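PDB 5TVL: foldase protein PrsA from Streptococcus pneumoniae, which probably helps secreted proteins fold outside the cell after translocation, as a peptidyl-prolyl cis-trans isomerase. Local coordinates for residues 94-99 with 243-248; 119-124 with 166-171; 191-196 with 208-213. All blocks are in the same frame, centred on the assembly; numbering follows the deposited sequence.

Contact 1 (94-99 with 243-248)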
loop_
_atom_site.group_PDB
_atom_site.type_symbol
_atom_site.label_atom_id
_atom_site.label_comp_id
_atom_site.label_asym_id
_atom_site.label_seq_id
_atom_site.Cartn_x
_atom_site.Cartn_y
_atom_site.Cartn_z
ATOM N N LEU A 94 13.146 11.797 -5.311
ATOM C CA LEU A 94 14.341 12.417 -4.718
ATOM C C LEU A 94 13.966 13.616 -3.842
ATOM O O LEU A 94 14.419 13.714 -2.702
ATOM C CB LEU A 94 15.324 12.829 -5.825
ATOM C CG LEU A 94 16.705 13.432 -5.524
ATOM C CD1 LEU A 94 17.639 13.185 -6.707
ATOM C CD2 LEU A 94 16.647 14.924 -5.205
ATOM N N ALA A 95 13.136 14.509 -4.372
ATOM C CA ALA A 95 12.641 15.670 -3.619
ATOM C C ALA A 95 11.781 15.282 -2.405
ATOM O O ALA A 95 11.867 15.921 -1.354
ATOM C CB ALA A 95 11.857 16.598 -4.534
ATOM N N VAL A 96 10.960 14.243 -2.560
ATOM C CA VAL A 96 10.087 13.747 -1.479
ATOM C C VAL A 96 10.895 13.123 -0.326
ATOM O O VAL A 96 10.500 13.236 0.841
ATOM C CB VAL A 96 9.018 12.756 -2.030
ATOM C CG1 VAL A 96 8.255 12.050 -0.914
ATOM C CG2 VAL A 96 8.034 13.486 -2.944
ATOM N N LYS A 97 12.018 12.482 -0.648
ATOM C CA LYS A 97 12.921 11.934 0.376
ATOM C C LYS A 97 13.561 13.031 1.237
ATOM O O LYS A 97 13.717 12.843 2.438
ATOM C CB LYS A 97 14.008 11.065 -0.269
ATOM C CG LYS A 97 14.814 10.203 0.697
ATOM C CD LYS A 97 15.920 9.459 -0.043
ATOM C CE LYS A 97 16.839 8.684 0.888
ATOM N NZ LYS A 97 16.261 7.383 1.315
ATOM N N LYS A 98 13.923 14.164 0.630
ATOM C CA LYS A 98 14.527 15.294 1.366
ATOM C C LYS A 98 13.583 15.923 2.387
ATOM O O LYS A 98 13.984 16.182 3.527
ATOM C CB LYS A 98 14.995 16.402 0.414
ATOM C CG LYS A 98 16.223 16.059 -0.403
ATOM C CD LYS A 98 16.818 17.312 -1.019
ATOM C CE LYS A 98 17.998 16.989 -1.920
ATOM N NZ LYS A 98 18.583 18.217 -2.531
ATOM N N VAL A 99 12.344 16.187 1.968
ATOM C CA VAL A 99 11.355 16.836 2.839
ATOM C C VAL A 99 10.905 15.870 3.945
ATOM O O VAL A 99 10.686 16.292 5.084
ATOM C CB VAL A 99 10.149 17.398 2.040
ATOM C CG1 VAL A 99 9.107 18.010 2.974
ATOM C CG2 VAL A 99 10.617 18.443 1.033
ATOM N N THR A 243 -0.786 11.352 -1.235
ATOM C CA THR A 243 -1.147 12.674 -0.720
ATOM C C THR A 243 0.095 13.510 -0.414
ATOM O O THR A 243 0.121 14.712 -0.697
ATOM C CB THR A 243 -2.001 12.561 0.561
ATOM O OG1 THR A 243 -3.119 11.698 0.318
ATOM C CG2 THR A 243 -2.513 13.930 1.002
ATOM N N PHE A 244 1.112 12.866 0.162
ATOM C CA PHE A 244 2.375 13.525 0.496
ATOM C C PHE A 244 3.138 13.962 -0.755
ATOM O O PHE A 244 3.578 15.106 -0.841
ATOM C CB PHE A 244 3.255 12.611 1.360
ATOM C CG PHE A 244 4.432 13.315 1.975
ATOM C CD1 PHE A 244 4.235 14.314 2.928
ATOM C CD2 PHE A 244 5.736 12.990 1.608
ATOM C CE1 PHE A 244 5.311 14.974 3.500
ATOM C CE2 PHE A 244 6.816 13.650 2.178
ATOM C CZ PHE A 244 6.603 14.642 3.125
ATOM N N VAL A 245 3.266 13.056 -1.723
ATOM C CA VAL A 245 3.987 13.328 -2.980
ATOM C C VAL A 245 3.330 14.497 -3.721
ATOM O O VAL A 245 4.022 15.404 -4.189
ATOM C CB VAL A 245 4.049 12.070 -3.896
ATOM C CG1 VAL A 245 4.620 12.399 -5.273
ATOM C CG2 VAL A 245 4.879 10.966 -3.248
ATOM N N GLN A 246 2.000 14.461 -3.807
ATOM C CA GLN A 246 1.207 15.534 -4.421
ATOM C C GLN A 246 1.412 16.885 -3.739
ATOM O O GLN A 246 1.467 17.913 -4.417
ATOM C CB GLN A 246 -0.289 15.183 -4.409
ATOM C CG GLN A 246 -0.680 14.062 -5.364
ATOM C CD GLN A 246 -0.752 14.507 -6.812
ATOM O OE1 GLN A 246 -1.445 15.471 -7.137
ATOM N NE2 GLN A 246 -0.047 13.800 -7.694
ATOM N N SER A 247 1.518 16.881 -2.408
ATOM C CA SER A 247 1.754 18.118 -1.649
ATOM C C SER A 247 3.137 18.709 -1.953
ATOM O O SER A 247 3.264 19.924 -2.096
ATOM C CB SER A 247 1.564 17.905 -0.137
ATOM O OG SER A 247 2.660 17.217 0.447
ATOM N N ILE A 248 4.153 17.847 -2.073
ATOM C CA ILE A 248 5.512 18.278 -2.435
ATOM C C ILE A 248 5.524 18.856 -3.855
ATOM O O ILE A 248 6.100 19.919 -4.085
ATOM C CB ILE A 248 6.557 17.130 -2.318
ATOM C CG1 ILE A 248 6.644 16.590 -0.879
ATOM C CG2 ILE A 248 7.937 17.589 -2.781
ATOM C CD1 ILE A 248 6.939 17.621 0.195
#
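The Phe244 ring has Ile248 CG1 of its own helix on one face, set off toward the rim. At its edge lies Val96 of the other helix. Val96 CG1 sits close to the ring plane, 3.7 Å from Phe244 CD2, and the carbonyl O of Val96 also lies in the plane there. CG of Phe244 is anti to the backbone N (chi1 -168°), which sends the ring across toward helix 79-102. Lys238 makes a cation-pi contact with this ring, and Thr243 of the second subunit packs on Phe244.

The two methyls of Val96 divide the work. CG1 meets the ring, while CG2 meets Val245 CG2 at 4.0 Å and rests against Ile248. One turn on, Val99 and Ile248 meet tip to tip, with Val99 CG1 3.5 Å from Ile248 CD1. Ala95 CB adds a looser contact with Ile248 CG2. Ala95 also touches Phe40 and Tyr44 of helix 25-44.

No hydrogen bond joins the segments. The local axes are 9.9 Å apart and cross at 98°. This is an apolar crossing of two helices nearly at right angles, and it joins the N-terminal and C-terminal parts of the PrsA chain in its helical lobe.

Contact 2 (119-124 with 166-171)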
loop_
_atom_site.group_PDB
_atom_site.type_symbol
_atom_site.label_atom_id
_atom_site.label_comp_id
_atom_site.label_asym_id
_atom_site.label_seq_id
_atom_site.Cartn_x
_atom_site.Cartn_y
_atom_site.Cartn_z
ATOM N N ASP A 119 15.803 -8.078 14.485
ATOM C CA ASP A 119 16.018 -9.281 13.672
ATOM C C ASP A 119 15.818 -10.562 14.478
ATOM O O ASP A 119 16.367 -10.708 15.567
ATOM C CB ASP A 119 17.419 -9.289 13.023
ATOM C CG ASP A 119 17.462 -8.550 11.685
ATOM O OD1 ASP A 119 16.584 -8.792 10.829
ATOM O OD2 ASP A 119 18.390 -7.740 11.478
ATOM N N VAL A 120 15.000 -11.463 13.943
ATOM C CA VAL A 120 14.858 -12.816 14.468
ATOM C C VAL A 120 15.123 -13.791 13.322
ATOM O O VAL A 120 14.694 -13.559 12.190
ATOM C CB VAL A 120 13.466 -13.063 15.113
ATOM C CG1 VAL A 120 13.125 -11.939 16.082
ATOM C CG2 VAL A 120 12.359 -13.216 14.073
ATOM N N THR A 121 15.866 -14.853 13.610
ATOM C CA THR A 121 16.052 -15.945 12.664
ATOM C C THR A 121 14.957 -16.976 12.916
ATOM O O THR A 121 14.495 -17.149 14.049
ATOM C CB THR A 121 17.442 -16.591 12.810
ATOM O OG1 THR A 121 18.446 -15.568 12.817
ATOM C CG2 THR A 121 17.719 -17.558 11.659
ATOM N N ALA A 122 14.534 -17.644 11.850
ATOM C CA ALA A 122 13.498 -18.668 11.937
ATOM C C ALA A 122 13.510 -19.530 10.693
ATOM O O ALA A 122 14.119 -19.166 9.686
ATOM C CB ALA A 122 12.128 -18.026 12.113
ATOM N N GLN A 123 12.832 -20.671 10.778
ATOM C CA GLN A 123 12.666 -21.579 9.650
ATOM C C GLN A 123 11.185 -21.672 9.312
ATOM O O GLN A 123 10.367 -21.911 10.200
ATOM C CB GLN A 123 13.228 -22.958 9.991
ATOM C CG GLN A 123 14.725 -22.957 10.267
ATOM C CD GLN A 123 15.211 -24.256 10.879
ATOM O OE1 GLN A 123 14.757 -25.339 10.509
ATOM N NE2 GLN A 123 16.146 -24.156 11.816
ATOM N N ILE A 124 10.848 -21.473 8.036
ATOM C CA ILE A 124 9.455 -21.497 7.573
ATOM C C ILE A 124 9.222 -22.647 6.598
ATOM O O ILE A 124 10.154 -23.105 5.937
ATOM C CB ILE A 124 9.010 -20.150 6.940
ATOM C CG1 ILE A 124 9.873 -19.763 5.728
ATOM C CG2 ILE A 124 9.050 -19.036 7.978
ATOM C CD1 ILE A 124 9.326 -18.583 4.949
ATOM N N GLU A 166 15.447 -21.699 6.402
ATOM C CA GLU A 166 15.879 -20.618 7.298
ATOM C C GLU A 166 15.709 -19.230 6.684
ATOM O O GLU A 166 15.846 -19.056 5.472
ATOM C CB GLU A 166 17.343 -20.815 7.730
ATOM C CG GLU A 166 17.825 -19.819 8.784
ATOM C CD GLU A 166 19.164 -20.189 9.395
ATOM O OE1 GLU A 166 19.277 -21.298 9.958
ATOM O OE2 GLU A 166 20.099 -19.362 9.327
ATOM N N ILE A 167 15.418 -18.252 7.541
ATOM C CA ILE A 167 15.288 -16.852 7.135
ATOM C C ILE A 167 15.421 -15.915 8.342
ATOM O O ILE A 167 15.004 -16.261 9.448
ATOM C CB ILE A 167 13.946 -16.600 6.394
ATOM C CG1 ILE A 167 13.897 -15.177 5.817
ATOM C CG2 ILE A 167 12.748 -16.865 7.305
ATOM C CD1 ILE A 167 12.921 -15.017 4.670
ATOM N N THR A 168 16.013 -14.742 8.108
ATOM C CA THR A 168 16.121 -13.669 9.102
ATOM C C THR A 168 15.233 -12.499 8.660
ATOM O O THR A 168 15.165 -12.199 7.465
ATOM C CB THR A 168 17.582 -13.193 9.238
ATOM O OG1 THR A 168 18.420 -14.308 9.564
ATOM C CG2 THR A 168 17.729 -12.132 10.325
ATOM N N PHE A 169 14.552 -11.853 9.611
ATOM C CA PHE A 169 13.689 -10.697 9.303
ATOM C C PHE A 169 13.369 -9.786 10.496
ATOM O O PHE A 169 13.348 -10.228 11.644
ATOM C CB PHE A 169 12.378 -11.152 8.635
ATOM C CG PHE A 169 11.607 -12.191 9.411
ATOM C CD1 PHE A 169 11.835 -13.549 9.201
ATOM C CD2 PHE A 169 10.623 -11.818 10.326
ATOM C CE1 PHE A 169 11.114 -14.510 9.902
ATOM C CE2 PHE A 169 9.902 -12.774 11.030
ATOM C CZ PHE A 169 10.146 -14.122 10.817
ATOM N N ASP A 170 13.129 -8.509 10.192
ATOM C CA ASP A 170 12.614 -7.531 11.150
ATOM C C ASP A 170 11.095 -7.623 11.180
ATOM O O ASP A 170 10.494 -8.414 10.457
ATOM C CB ASP A 170 12.979 -6.100 10.727
ATOM C CG ASP A 170 14.463 -5.851 10.679
ATOM O OD1 ASP A 170 15.179 -6.307 11.591
ATOM O OD2 ASP A 170 14.911 -5.157 9.742
ATOM N N SER A 171 10.481 -6.791 12.016
ATOM C CA SER A 171 9.056 -6.478 11.912
ATOM C C SER A 171 8.732 -5.756 10.605
ATOM O O SER A 171 7.646 -5.932 10.057
ATOM C CB SER A 171 8.628 -5.585 13.074
ATOM O OG SER A 171 9.416 -4.403 13.114
#
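The parvulin-type isomerase domain has an antiparallel sheet of order 2-1-4-3, and this contact pairs one of its two edge strands within this chain, 166-169, with strand 120-127. Asp119, Phe169 and Glu166 have the most surface buried here.

Phe169 sits on the same side of the sheet as Val120, Ala122 and Ile167. Its CG lies between the backbone N and the carbonyl carbon (chi1 54°), so the ring folds back over the neighbouring strand. Val120 CG2 stands over one ring face in a CH-pi contact, 4.2 Å from the centroid and off toward the rim. Ala122 CB comes to the ring obliquely. Helix 178-186 packs on this side through Lys181 and Ala184, which touch Phe169. The backbone of Phe169 forms a pair of bonds with Val120: Val120 N to Phe169 O, and Phe169 N to Val120 O, each 3.1 Å. A second pair joins Ala122 and Ile167, with both donors nearly along the C=O axes.

Glu166 points to the side that carries Thr121, Gln123 and Thr168. Its chain runs out extended beyond CG, and Glu166 CG lies 3.7 Å from Thr121 CG2. Beside them, the hydroxyls of Thr121 and Thr168 share a weak hydrogen bond.

Asp119 closes the other end, just before its strand. Its carboxylate lies across the methyl of Thr168, with Asp119 OD1 3.6 Å from Thr168 CG2. It then meets the carboxylate of Asp170, the two planes 27° apart. The two acidic groups lie close together with no hydrogen bond between them. Asp170 OD1 has a weak hydrogen bond to Tyr116 OH.

Contact 3 (191-196 with 208-213)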
loop_
_atom_site.group_PDB
_atom_site.type_symbol
_atom_site.label_atom_id
_atom_site.label_comp_id
_atom_site.label_asym_id
_atom_site.label_seq_id
_atom_site.Cartn_x
_atom_site.Cartn_y
_atom_site.Cartn_z
ATOM N N GLY A 191 10.469 -22.925 19.345
ATOM C CA GLY A 191 9.017 -23.099 19.436
ATOM C C GLY A 191 8.403 -23.169 18.052
ATOM O O GLY A 191 8.799 -22.421 17.161
ATOM N N VAL A 192 7.430 -24.065 17.881
ATOM C CA VAL A 192 6.795 -24.322 16.587
ATOM C C VAL A 192 5.365 -23.780 16.599
ATOM O O VAL A 192 4.577 -24.110 17.490
ATOM C CB VAL A 192 6.778 -25.835 16.256
ATOM C CG1 VAL A 192 6.037 -26.104 14.947
ATOM C CG2 VAL A 192 8.198 -26.388 16.187
ATOM N N SER A 193 5.039 -22.951 15.606
ATOM C CA SER A 193 3.689 -22.408 15.456
ATOM C C SER A 193 2.735 -23.469 14.910
ATOM O O SER A 193 3.170 -24.488 14.363
ATOM C CB SER A 193 3.692 -21.191 14.515
ATOM O OG SER A 193 3.874 -21.567 13.154
ATOM N N ASP A 194 1.438 -23.210 15.062
ATOM C CA ASP A 194 0.395 -23.952 14.345
ATOM C C ASP A 194 0.322 -23.421 12.906
ATOM O O ASP A 194 1.129 -22.566 12.521
ATOM C CB ASP A 194 -0.948 -23.809 15.066
ATOM C CG ASP A 194 -0.929 -24.420 16.457
ATOM O OD1 ASP A 194 -0.628 -25.629 16.571
ATOM O OD2 ASP A 194 -1.219 -23.694 17.434
ATOM N N VAL A 195 -0.627 -23.919 12.110
ATOM C CA VAL A 195 -0.753 -23.489 10.708
ATOM C C VAL A 195 -1.193 -22.020 10.639
ATOM O O VAL A 195 -2.194 -21.632 11.250
ATOM C CB VAL A 195 -1.724 -24.377 9.880
ATOM C CG1 VAL A 195 -1.829 -23.866 8.442
ATOM C CG2 VAL A 195 -1.269 -25.834 9.891
ATOM N N ILE A 196 -0.407 -21.222 9.913
ATOM C CA ILE A 196 -0.723 -19.830 9.600
ATOM C C ILE A 196 -1.256 -19.840 8.176
ATOM O O ILE A 196 -0.767 -20.604 7.346
ATOM C CB ILE A 196 0.533 -18.935 9.683
ATOM C CG1 ILE A 196 1.141 -18.989 11.092
ATOM C CG2 ILE A 196 0.212 -17.491 9.303
ATOM C CD1 ILE A 196 2.643 -18.827 11.114
ATOM N N TYR A 208 -0.212 -21.728 3.180
ATOM C CA TYR A 208 -0.226 -22.178 4.570
ATOM C C TYR A 208 1.213 -22.305 5.057
ATOM O O TYR A 208 2.047 -22.901 4.375
ATOM C CB TYR A 208 -0.979 -23.509 4.694
ATOM C CG TYR A 208 -2.385 -23.431 4.136
ATOM C CD1 TYR A 208 -2.631 -23.650 2.779
ATOM C CD2 TYR A 208 -3.465 -23.101 4.954
ATOM C CE1 TYR A 208 -3.911 -23.558 2.258
ATOM C CE2 TYR A 208 -4.751 -23.008 4.441
ATOM C CZ TYR A 208 -4.965 -23.234 3.092
ATOM O OH TYR A 208 -6.233 -23.145 2.570
ATOM N N TYR A 209 1.496 -21.732 6.228
ATOM C CA TYR A 209 2.857 -21.635 6.756
ATOM C C TYR A 209 2.976 -22.318 8.116
ATOM O O TYR A 209 2.023 -22.334 8.898
ATOM C CB TYR A 209 3.270 -20.171 6.895
ATOM C CG TYR A 209 3.272 -19.384 5.607
ATOM C CD1 TYR A 209 2.098 -18.823 5.111
ATOM C CD2 TYR A 209 4.453 -19.172 4.897
ATOM C CE1 TYR A 209 2.095 -18.085 3.936
ATOM C CE2 TYR A 209 4.460 -18.435 3.720
ATOM C CZ TYR A 209 3.278 -17.894 3.246
ATOM O OH TYR A 209 3.267 -17.164 2.082
ATOM N N ILE A 210 4.151 -22.890 8.376
ATOM C CA ILE A 210 4.525 -23.395 9.700
ATOM C C ILE A 210 5.872 -22.754 10.017
ATOM O O ILE A 210 6.797 -22.847 9.212
ATOM C CB ILE A 210 4.637 -24.938 9.731
ATOM C CG1 ILE A 210 3.315 -25.588 9.290
ATOM C CG2 ILE A 210 4.996 -25.422 11.131
ATOM C CD1 ILE A 210 3.420 -27.066 8.971
ATOM N N VAL A 211 5.973 -22.109 11.180
ATOM C CA VAL A 211 7.172 -21.356 11.569
ATOM C C VAL A 211 7.855 -22.024 12.762
ATOM O O VAL A 211 7.187 -22.507 13.677
ATOM C CB VAL A 211 6.832 -19.891 11.935
ATOM C CG1 VAL A 211 8.095 -19.086 12.229
ATOM C CG2 VAL A 211 6.049 -19.223 10.818
ATOM N N LYS A 212 9.189 -22.039 12.729
ATOM C CA LYS A 212 10.034 -22.541 13.813
ATOM C C LYS A 212 11.028 -21.431 14.160
ATOM O O LYS A 212 11.907 -21.122 13.354
ATOM C CB LYS A 212 10.771 -23.806 13.349
ATOM C CG LYS A 212 11.841 -24.357 14.290
ATOM C CD LYS A 212 11.249 -25.144 15.448
ATOM C CE LYS A 212 12.333 -25.641 16.397
ATOM N NZ LYS A 212 13.168 -26.732 15.819
ATOM N N LEU A 213 10.889 -20.836 15.346
ATOM C CA LEU A 213 11.811 -19.785 15.792
ATOM C C LEU A 213 13.151 -20.400 16.208
ATOM O O LEU A 213 13.185 -21.318 17.028
ATOM C CB LEU A 213 11.215 -18.985 16.956
ATOM C CG LEU A 213 11.916 -17.661 17.294
ATOM C CD1 LEU A 213 11.659 -16.608 16.223
ATOM C CD2 LEU A 213 11.469 -17.149 18.653
#
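In the parvulin-type domain, the segment 191-196 runs antiparallel along strand 207-216, at the margin of the four-stranded sheet. It follows the strand at both ends and bows away between them. At Val192 the backbone is bridged to Lys212, and at Ile196 it pairs with Tyr209; the register slips by one residue in between. Asp194 is the outward bump of the bow. Its N bonds to Asn67 OD1 of the second subunit.

The side chains fit on two sides of the strand. On one, Val192 straddles two residues: CG1 rests on Ile210 CG2 at 4.0 Å, and CG2 on Lys212 CD. The Lys212 side chain is poorly ordered, so that second contact is less certain. Ile210 CG2 also touches Ser193 O. Further along, Val195 CG1 sits at the edge of the Tyr208 ring, 3.9 Å from Tyr208 CD2. Val195 also packs on Ala133 and Leu137 of helix 130-139.

On the other side Ile196 reaches along the strand, its CD1 to Val211 CG2. Its CB lies 4.1 Å from Tyr209 CB. Val180 and Ala183 of helix 178-186 pack against this group.

Backbone bonds fix both ends: Leu213 N to Gly191 O, and a two-way pair between Ile196 and Tyr209. Ser193 spans the bow with both its N and its hydroxyl. Its N gives a straight bond to Val211 O, 2.9 Å long. With chi1 at 73° its hydroxyl turns to the strand and stands in for a backbone carbonyl. Ser193 OG accepts from Val211 N at 2.9 Å and donates to a lone pair of Asp194 O at 3.0 Å.

Overall arrangement
From the N terminus a two-stranded hairpin and several helices lead to helix 79-102, where the first half of contact 1 lies. The chain then enters the isomerase domain. Contact 2 closes first, bringing strand 166-169 back to strand 120-127 after a mostly helical excursion. Contact 3 follows in series and closes a short loop between 191-196 and 208-213. The two touch, because strands 120-127 and 207-216 are neighbours in one sheet, centres about 12 Å apart. Only later does helix 242-255 return to complete contact 1, whose loop encloses both. In the helical lobe it joins helices from before and after the four-stranded sheet; the centres of contacts 2 and 3 lie about 32 and 40 Å from its own.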